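Local structure of 6-carboxyhexanoate--CoA ligase (Aquifex aeolicus, 5TVA) at residues N111-V116 and D129-V134; A115-I120 and R215-S220. The protein is a ligase of the BioW family that binds adenosine monophosphate and coenzyme A. One frame throughout, in Å; residues are numbered along the deposited sequence.

How the contacts relate
From the N terminus, the chain leaves helix 91-102 and runs through 111-116 into strand 116-119. It then turns back through 129-134, so contact 1 closes a short loop with that strand inside it. Contact 2 closes a much longer loop, bringing 215-220 alongside 115-120. The two loops cross: 129-134 lies on the chain between the segments of contact 2. Ala-115 and Val-116 belong to both contacts. The contacts also touch directly, Val-134 CG2 packing 3.5 Å from Leu-117 CD1. Contact 1 ties the loops at the two ends of strand 116-119 to each other, and contact 2 ties that strand to strand 214-219 of the mixed sheet. Both touch AMP.

Contact 1 (N111-V116 and D129-V134); sequences NMRGAV and DKERGV. With AMP (adenosine monophosphate), chain C.
Backbone groups do most of the work where 111-116 meets 129-134. Arg-113 N donates to Glu-131 O at 3.1 Å, in the carbonyl plane. Ala-115 and Val-134 form a single antiparallel hydrogen-bonded pair. Ala-115 N reaches Val-134 O at 2.9 Å, nearly straight (178°) but from above the carbonyl plane. Val-134 N returns to Ala-115 O at 3.2 Å, on a lone pair. Gly-114 and Gly-133 let the backbones close up, since the opposite segment fills the place of a CB on each. Gly-114 N lies 2.9 Å from Arg-132 O, too poorly angled for a bond. Arg-113 O accepts from Arg-135 NE.

Asp-129 OD1 accepts from Glu-131 N and Arg-132 N, giving an Asx turn and an Asx motif. Gly-133 N bonds Asp-129 O.

Met-112 bends at chi3 (67°), putting CE against Gly-133 CA. The Arg-113 and Glu-131 side chains run side by side, but NH2 to OE1 is 3.8 Å, a long salt bridge. Arg-132 crosses Arg-113 at about a right angle, its CG at the guanidinium edge.

AMP O2' lies 3.1 Å from Met-112 O and 3.2 Å from Gly-114 O. The contact thus lines part of the AMP pocket, beside ribose and base. Asn-111 OD1 accepts from Gly-213 N, and ND2 donates to Pro-211 O. The contact joins the loop after helix 91-102 to the loop before strand 139-141, beside strand 214-219.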
loop_
_atom_site.group_PDB
_atom_site.type_symbol
_atom_site.label_atom_id
_atom_site.label_comp_id
_atom_site.label_asym_id
_atom_site.label_seq_id
_atom_site.Cartn_x
_atom_site.Cartn_y
_atom_site.Cartn_z
ATOM N N ASN A 111 9.512 -1.254 -11.913
ATOM C CA ASN A 111 8.764 -1.527 -10.701
ATOM C C ASN A 111 8.079 -2.884 -10.789
ATOM O O ASN A 111 7.875 -3.446 -11.869
ATOM C CB ASN A 111 7.720 -0.443 -10.455
ATOM C CG ASN A 111 8.308 0.940 -10.499
ATOM O OD1 ASN A 111 8.881 1.413 -9.516
ATOM N ND2 ASN A 111 8.181 1.598 -11.647
ATOM N N MET A 112 7.731 -3.412 -9.622
ATOM C CA MET A 112 6.886 -4.584 -9.555
ATOM C C MET A 112 5.424 -4.173 -9.731
ATOM O O MET A 112 5.071 -2.996 -9.690
ATOM C CB MET A 112 7.096 -5.314 -8.226
ATOM C CG MET A 112 8.517 -5.839 -7.986
ATOM S SD MET A 112 8.724 -6.367 -6.265
ATOM C CE MET A 112 7.621 -7.778 -6.235
ATOM N N ARG A 113 4.567 -5.166 -9.946
ATOM C CA ARG A 113 3.129 -4.964 -9.899
ATOM C C ARG A 113 2.564 -5.237 -8.519
ATOM O O ARG A 113 1.353 -5.443 -8.386
ATOM C CB ARG A 113 2.424 -5.848 -10.929
ATOM C CG ARG A 113 2.910 -5.648 -12.359
ATOM C CD ARG A 113 2.296 -6.660 -13.323
ATOM N NE ARG A 113 3.291 -7.059 -14.306
ATOM C CZ ARG A 113 3.849 -8.266 -14.367
ATOM N NH1 ARG A 113 3.475 -9.224 -13.524
ATOM N NH2 ARG A 113 4.764 -8.521 -15.295
ATOM N N GLY A 114 3.409 -5.244 -7.498
ATOM C CA GLY A 114 2.962 -5.616 -6.169
ATOM C C GLY A 114 4.120 -5.594 -5.200
ATOM O O GLY A 114 5.222 -5.162 -5.532
ATOM N N ALA A 115 3.860 -6.078 -3.994
ATOM C CA ALA A 115 4.800 -5.912 -2.900
ATOM C C ALA A 115 5.725 -7.123 -2.759
ATOM O O ALA A 115 5.365 -8.261 -3.109
ATOM C CB ALA A 115 4.047 -5.659 -1.589
ATOM N N VAL A 116 6.943 -6.846 -2.271
ATOM C CA VAL A 116 7.848 -7.877 -1.771
ATOM C C VAL A 116 7.338 -8.394 -0.432
ATOM O O VAL A 116 6.924 -7.613 0.438
ATOM C CB VAL A 116 9.272 -7.307 -1.603
ATOM C CG1 VAL A 116 10.183 -8.300 -0.853
ATOM C CG2 VAL A 116 9.883 -6.895 -2.948
ATOM N N ASP A 129 6.479 -14.924 -7.449
ATOM C CA ASP A 129 6.644 -14.167 -8.686
ATOM C C ASP A 129 7.234 -12.818 -8.303
ATOM O O ASP A 129 6.524 -11.932 -7.822
ATOM C CB ASP A 129 5.320 -14.020 -9.422
ATOM C CG ASP A 129 5.468 -13.310 -10.749
ATOM O OD1 ASP A 129 6.438 -12.532 -10.895
ATOM O OD2 ASP A 129 4.609 -13.516 -11.641
ATOM N N LYS A 130 8.536 -12.665 -8.530
ATOM C CA LYS A 130 9.242 -11.465 -8.113
ATOM C C LYS A 130 9.029 -10.294 -9.069
ATOM O O LYS A 130 9.424 -9.171 -8.745
ATOM C CB LYS A 130 10.734 -11.789 -7.945
ATOM C CG LYS A 130 10.945 -13.099 -7.179
ATOM C CD LYS A 130 12.358 -13.254 -6.638
ATOM C CE LYS A 130 12.596 -14.671 -6.085
ATOM N NZ LYS A 130 11.604 -15.086 -5.035
ATOM N N GLU A 131 8.413 -10.517 -10.227
ATOM C CA GLU A 131 7.975 -9.373 -11.008
ATOM C C GLU A 131 6.622 -8.871 -10.531
ATOM O O GLU A 131 6.390 -7.653 -10.465
ATOM C CB GLU A 131 7.907 -9.730 -12.490
ATOM C CG GLU A 131 9.103 -10.510 -12.988
ATOM C CD GLU A 131 8.990 -10.839 -14.459
ATOM O OE1 GLU A 131 8.226 -10.139 -15.162
ATOM O OE2 GLU A 131 9.642 -11.806 -14.902
ATOM N N ARG A 132 5.750 -9.804 -10.149
ATOM C CA ARG A 132 4.374 -9.465 -9.828
ATOM C C ARG A 132 4.222 -9.058 -8.364
ATOM O O ARG A 132 3.536 -8.072 -8.051
ATOM C CB ARG A 132 3.474 -10.650 -10.161
ATOM C CG ARG A 132 2.066 -10.248 -10.437
ATOM C CD ARG A 132 1.027 -11.329 -10.056
ATOM N NE ARG A 132 0.480 -10.930 -8.771
ATOM C CZ ARG A 132 -0.686 -11.351 -8.298
ATOM N NH1 ARG A 132 -1.474 -12.137 -9.043
ATOM N NH2 ARG A 132 -1.105 -10.939 -7.102
ATOM N N GLY A 133 4.856 -9.810 -7.456
ATOM C CA GLY A 133 4.617 -9.637 -6.040
ATOM C C GLY A 133 3.206 -10.039 -5.642
ATOM O O GLY A 133 2.461 -10.667 -6.384
ATOM N N VAL A 134 2.835 -9.623 -4.438
ATOM C CA VAL A 134 1.490 -9.847 -3.923
ATOM C C VAL A 134 0.791 -8.491 -3.811
ATOM O O VAL A 134 1.417 -7.484 -3.463
ATOM C CB VAL A 134 1.555 -10.596 -2.576
ATOM C CG1 VAL A 134 0.180 -10.827 -2.009
ATOM C CG2 VAL A 134 2.245 -11.925 -2.795
HETATM P P AMP C . 1.301 3.112 -5.793
HETATM O O1P AMP C . 0.773 3.131 -4.375
HETATM O O2P AMP C . 0.186 2.774 -6.761
HETATM O O3P AMP C . 2.236 4.246 -6.201
HETATM O "O5'" AMP C . 2.296 1.863 -5.879
HETATM C "C5'" AMP C . 3.616 1.901 -5.337
HETATM C "C4'" AMP C . 4.295 0.567 -5.545
HETATM O "O4'" AMP C . 3.747 -0.389 -4.598
HETATM C "C3'" AMP C . 4.071 -0.044 -6.929
HETATM O "O3'" AMP C . 5.105 0.276 -7.843
HETATM C "C2'" AMP C . 3.940 -1.538 -6.675
HETATM O "O2'" AMP C . 5.216 -2.159 -6.715
HETATM C "C1'" AMP C . 3.405 -1.588 -5.241
HETATM N N9 AMP C . 1.933 -1.743 -5.178
HETATM C C8 AMP C . 1.012 -1.075 -5.899
HETATM N N7 AMP C . -0.248 -1.487 -5.590
HETATM C C5 AMP C . -0.160 -2.446 -4.649
HETATM C C6 AMP C . -1.095 -3.288 -3.856
HETATM N N6 AMP C . -2.436 -3.219 -4.015
HETATM N N1 AMP C . -0.555 -4.161 -2.962
HETATM C C2 AMP C . 0.770 -4.270 -2.790
HETATM N N3 AMP C . 1.668 -3.536 -3.468
HETATM C C4 AMP C . 1.284 -2.615 -4.387
#

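Contact 2 (A115-I120 and R215-S220); sequences AVLMDI and RVYFVS. With AMP (adenosine monophosphate), chain C.
Strands 116-119 and 215-219 run parallel and are closest at the AMP end. Here Ala-115 CB lies over one face of the Tyr-217 ring, a CH-pi contact 3.6 Å from the centroid and 11° off the normal. Leu-117 CD2 comes instead to the edge of that ring, 3.8 Å from Tyr-217 CD2. Tyr-217 OH is hydrogen-bonded to Thr-136 and sits 3.1 Å from AMP C2. Arg-215 NE makes a weak bond to AMP O4', while its NH1 bonds Tyr-191.

Five backbone bonds join the segments, the last from Ile-120 N, just past the strand. Tyr-217 N to Val-116 O is the shortest, at 2.7 Å and nearly along the C=O axis. The pair forms one end of a six-stranded mixed sheet, with 116-119 outermost within the chain. Val-116, Val-216, Met-118 and Phe-218 share one face; helix 91-102 packs on the last three. Leu-117 and Tyr-217 share the other, beneath helix 224-233. Met-118 SD meets Phe-218 CE1 at 3.7 Å, an oblique Met-aromatic contact.

Past this point the backbones part, with Asp-119 CA and Val-219 CA 5.5 Å apart. Partly exposed Ile-120 still closes the end. Its N donates to Val-219 O, and its CG2 meets Phe-218 CB at 3.6 Å. Ile-120 CG1 takes the crowded position (chi1 43°), which brings CD1 to 3.7 Å from Ser-220 CB.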
loop_
_atom_site.group_PDB
_atom_site.type_symbol
_atom_site.label_atom_id
_atom_site.label_comp_id
_atom_site.label_asym_id
_atom_site.label_seq_id
_atom_site.Cartn_x
_atom_site.Cartn_y
_atom_site.Cartn_z
ATOM N N ALA A 115 3.860 -6.078 -3.994
ATOM C CA ALA A 115 4.800 -5.912 -2.900
ATOM C C ALA A 115 5.725 -7.123 -2.759
ATOM O O ALA A 115 5.365 -8.261 -3.109
ATOM C CB ALA A 115 4.047 -5.659 -1.589
ATOM N N VAL A 116 6.943 -6.846 -2.271
ATOM C CA VAL A 116 7.848 -7.877 -1.771
ATOM C C VAL A 116 7.338 -8.394 -0.432
ATOM O O VAL A 116 6.924 -7.613 0.438
ATOM C CB VAL A 116 9.272 -7.307 -1.603
ATOM C CG1 VAL A 116 10.183 -8.300 -0.853
ATOM C CG2 VAL A 116 9.883 -6.895 -2.948
ATOM N N LEU A 117 7.382 -9.725 -0.248
ATOM C CA LEU A 117 7.147 -10.368 1.053
ATOM C C LEU A 117 8.508 -10.775 1.611
ATOM O O LEU A 117 9.112 -11.755 1.157
ATOM C CB LEU A 117 6.221 -11.579 0.923
ATOM C CG LEU A 117 4.781 -11.248 0.516
ATOM C CD1 LEU A 117 4.011 -12.484 0.181
ATOM C CD2 LEU A 117 4.073 -10.487 1.608
ATOM N N MET A 118 8.989 -10.030 2.600
ATOM C CA MET A 118 10.315 -10.260 3.160
ATOM C C MET A 118 10.229 -10.977 4.502
ATOM O O MET A 118 9.536 -10.515 5.423
ATOM C CB MET A 118 11.073 -8.940 3.318
ATOM C CG MET A 118 12.358 -9.078 4.116
ATOM S SD MET A 118 13.521 -7.727 3.854
ATOM C CE MET A 118 13.888 -7.948 2.113
ATOM N N ASP A 119 10.949 -12.099 4.610
ATOM C CA ASP A 119 11.163 -12.794 5.877
ATOM C C ASP A 119 11.777 -11.867 6.929
ATOM O O ASP A 119 12.927 -11.452 6.761
ATOM C CB ASP A 119 12.073 -14.009 5.621
ATOM C CG ASP A 119 12.046 -15.031 6.749
ATOM O OD1 ASP A 119 12.034 -14.632 7.929
ATOM O OD2 ASP A 119 12.020 -16.255 6.439
ATOM N N ILE A 120 11.042 -11.541 8.009
ATOM C CA ILE A 120 11.564 -10.628 9.038
ATOM C C ILE A 120 12.905 -11.100 9.558
ATOM O O ILE A 120 13.785 -10.291 9.887
ATOM C CB ILE A 120 10.595 -10.493 10.228
ATOM C CG1 ILE A 120 10.042 -11.865 10.629
ATOM C CG2 ILE A 120 9.629 -9.304 10.087
ATOM C CD1 ILE A 120 9.071 -11.785 11.758
ATOM N N ARG A 215 7.029 -1.653 -2.556
ATOM C CA ARG A 215 6.625 -1.923 -1.190
ATOM C C ARG A 215 7.303 -3.206 -0.730
ATOM O O ARG A 215 7.444 -4.161 -1.502
ATOM C CB ARG A 215 5.094 -2.055 -1.061
ATOM C CG ARG A 215 4.355 -0.738 -0.949
ATOM C CD ARG A 215 2.852 -0.902 -0.731
ATOM N NE ARG A 215 2.147 -0.306 -1.851
ATOM C CZ ARG A 215 1.453 0.830 -1.824
ATOM N NH1 ARG A 215 1.284 1.518 -0.704
ATOM N NH2 ARG A 215 0.885 1.236 -2.933
ATOM N N VAL A 216 7.730 -3.212 0.526
ATOM C CA VAL A 216 8.247 -4.403 1.177
ATOM C C VAL A 216 7.376 -4.654 2.397
ATOM O O VAL A 216 7.222 -3.764 3.247
ATOM C CB VAL A 216 9.731 -4.265 1.564
ATOM C CG1 VAL A 216 10.212 -5.529 2.317
ATOM C CG2 VAL A 216 10.579 -4.040 0.319
ATOM N N TYR A 217 6.789 -5.857 2.469
ATOM C CA TYR A 217 6.019 -6.297 3.624
ATOM C C TYR A 217 6.904 -7.197 4.477
ATOM O O TYR A 217 7.420 -8.213 3.980
ATOM C CB TYR A 217 4.763 -7.060 3.198
ATOM C CG TYR A 217 3.699 -6.298 2.434
ATOM C CD1 TYR A 217 3.728 -4.903 2.336
ATOM C CD2 TYR A 217 2.639 -6.981 1.819
ATOM C CE1 TYR A 217 2.751 -4.218 1.648
ATOM C CE2 TYR A 217 1.648 -6.293 1.114
ATOM C CZ TYR A 217 1.714 -4.903 1.034
ATOM O OH TYR A 217 0.741 -4.187 0.352
ATOM N N PHE A 218 7.051 -6.861 5.765
ATOM C CA PHE A 218 7.858 -7.674 6.681
ATOM C C PHE A 218 6.943 -8.675 7.380
ATOM O O PHE A 218 6.079 -8.276 8.176
ATOM C CB PHE A 218 8.599 -6.792 7.685
ATOM C CG PHE A 218 9.587 -5.849 7.041
ATOM C CD1 PHE A 218 10.869 -6.270 6.735
ATOM C CD2 PHE A 218 9.214 -4.545 6.704
ATOM C CE1 PHE A 218 11.767 -5.411 6.123
ATOM C CE2 PHE A 218 10.113 -3.683 6.095
ATOM C CZ PHE A 218 11.382 -4.109 5.816
ATOM N N VAL A 219 7.123 -9.972 7.076
ATOM C CA VAL A 219 6.232 -11.033 7.547
ATOM C C VAL A 219 7.023 -12.172 8.188
ATOM O O VAL A 219 8.146 -12.487 7.788
ATOM C CB VAL A 219 5.353 -11.618 6.408
ATOM C CG1 VAL A 219 4.470 -10.544 5.759
ATOM C CG2 VAL A 219 6.216 -12.330 5.373
ATOM N N SER A 220 6.406 -12.817 9.173
ATOM C CA SER A 220 6.972 -14.024 9.766
ATOM C C SER A 220 6.681 -15.209 8.849
ATOM O O SER A 220 5.514 -15.468 8.532
ATOM C CB SER A 220 6.378 -14.247 11.151
ATOM O OG SER A 220 7.116 -15.224 11.859
HETATM P P AMP C . 1.301 3.112 -5.793
HETATM O O1P AMP C . 0.773 3.131 -4.375
HETATM O O2P AMP C . 0.186 2.774 -6.761
HETATM O O3P AMP C . 2.236 4.246 -6.201
HETATM O "O5'" AMP C . 2.296 1.863 -5.879
HETATM C "C5'" AMP C . 3.616 1.901 -5.337
HETATM C "C4'" AMP C . 4.295 0.567 -5.545
HETATM O "O4'" AMP C . 3.747 -0.389 -4.598
HETATM C "C3'" AMP C . 4.071 -0.044 -6.929
HETATM O "O3'" AMP C . 5.105 0.276 -7.843
HETATM C "C2'" AMP C . 3.940 -1.538 -6.675
HETATM O "O2'" AMP C . 5.216 -2.159 -6.715
HETATM C "C1'" AMP C . 3.405 -1.588 -5.241
HETATM N N9 AMP C . 1.933 -1.743 -5.178
HETATM C C8 AMP C . 1.012 -1.075 -5.899
HETATM N N7 AMP C . -0.248 -1.487 -5.590
HETATM C C5 AMP C . -0.160 -2.446 -4.649
HETATM C C6 AMP C . -1.095 -3.288 -3.856
HETATM N N6 AMP C . -2.436 -3.219 -4.015
HETATM N N1 AMP C . -0.555 -4.161 -2.962
HETATM C C2 AMP C . 0.770 -4.270 -2.790
HETATM N N3 AMP C . 1.668 -3.536 -3.468
HETATM C C4 AMP C . 1.284 -2.615 -4.387
#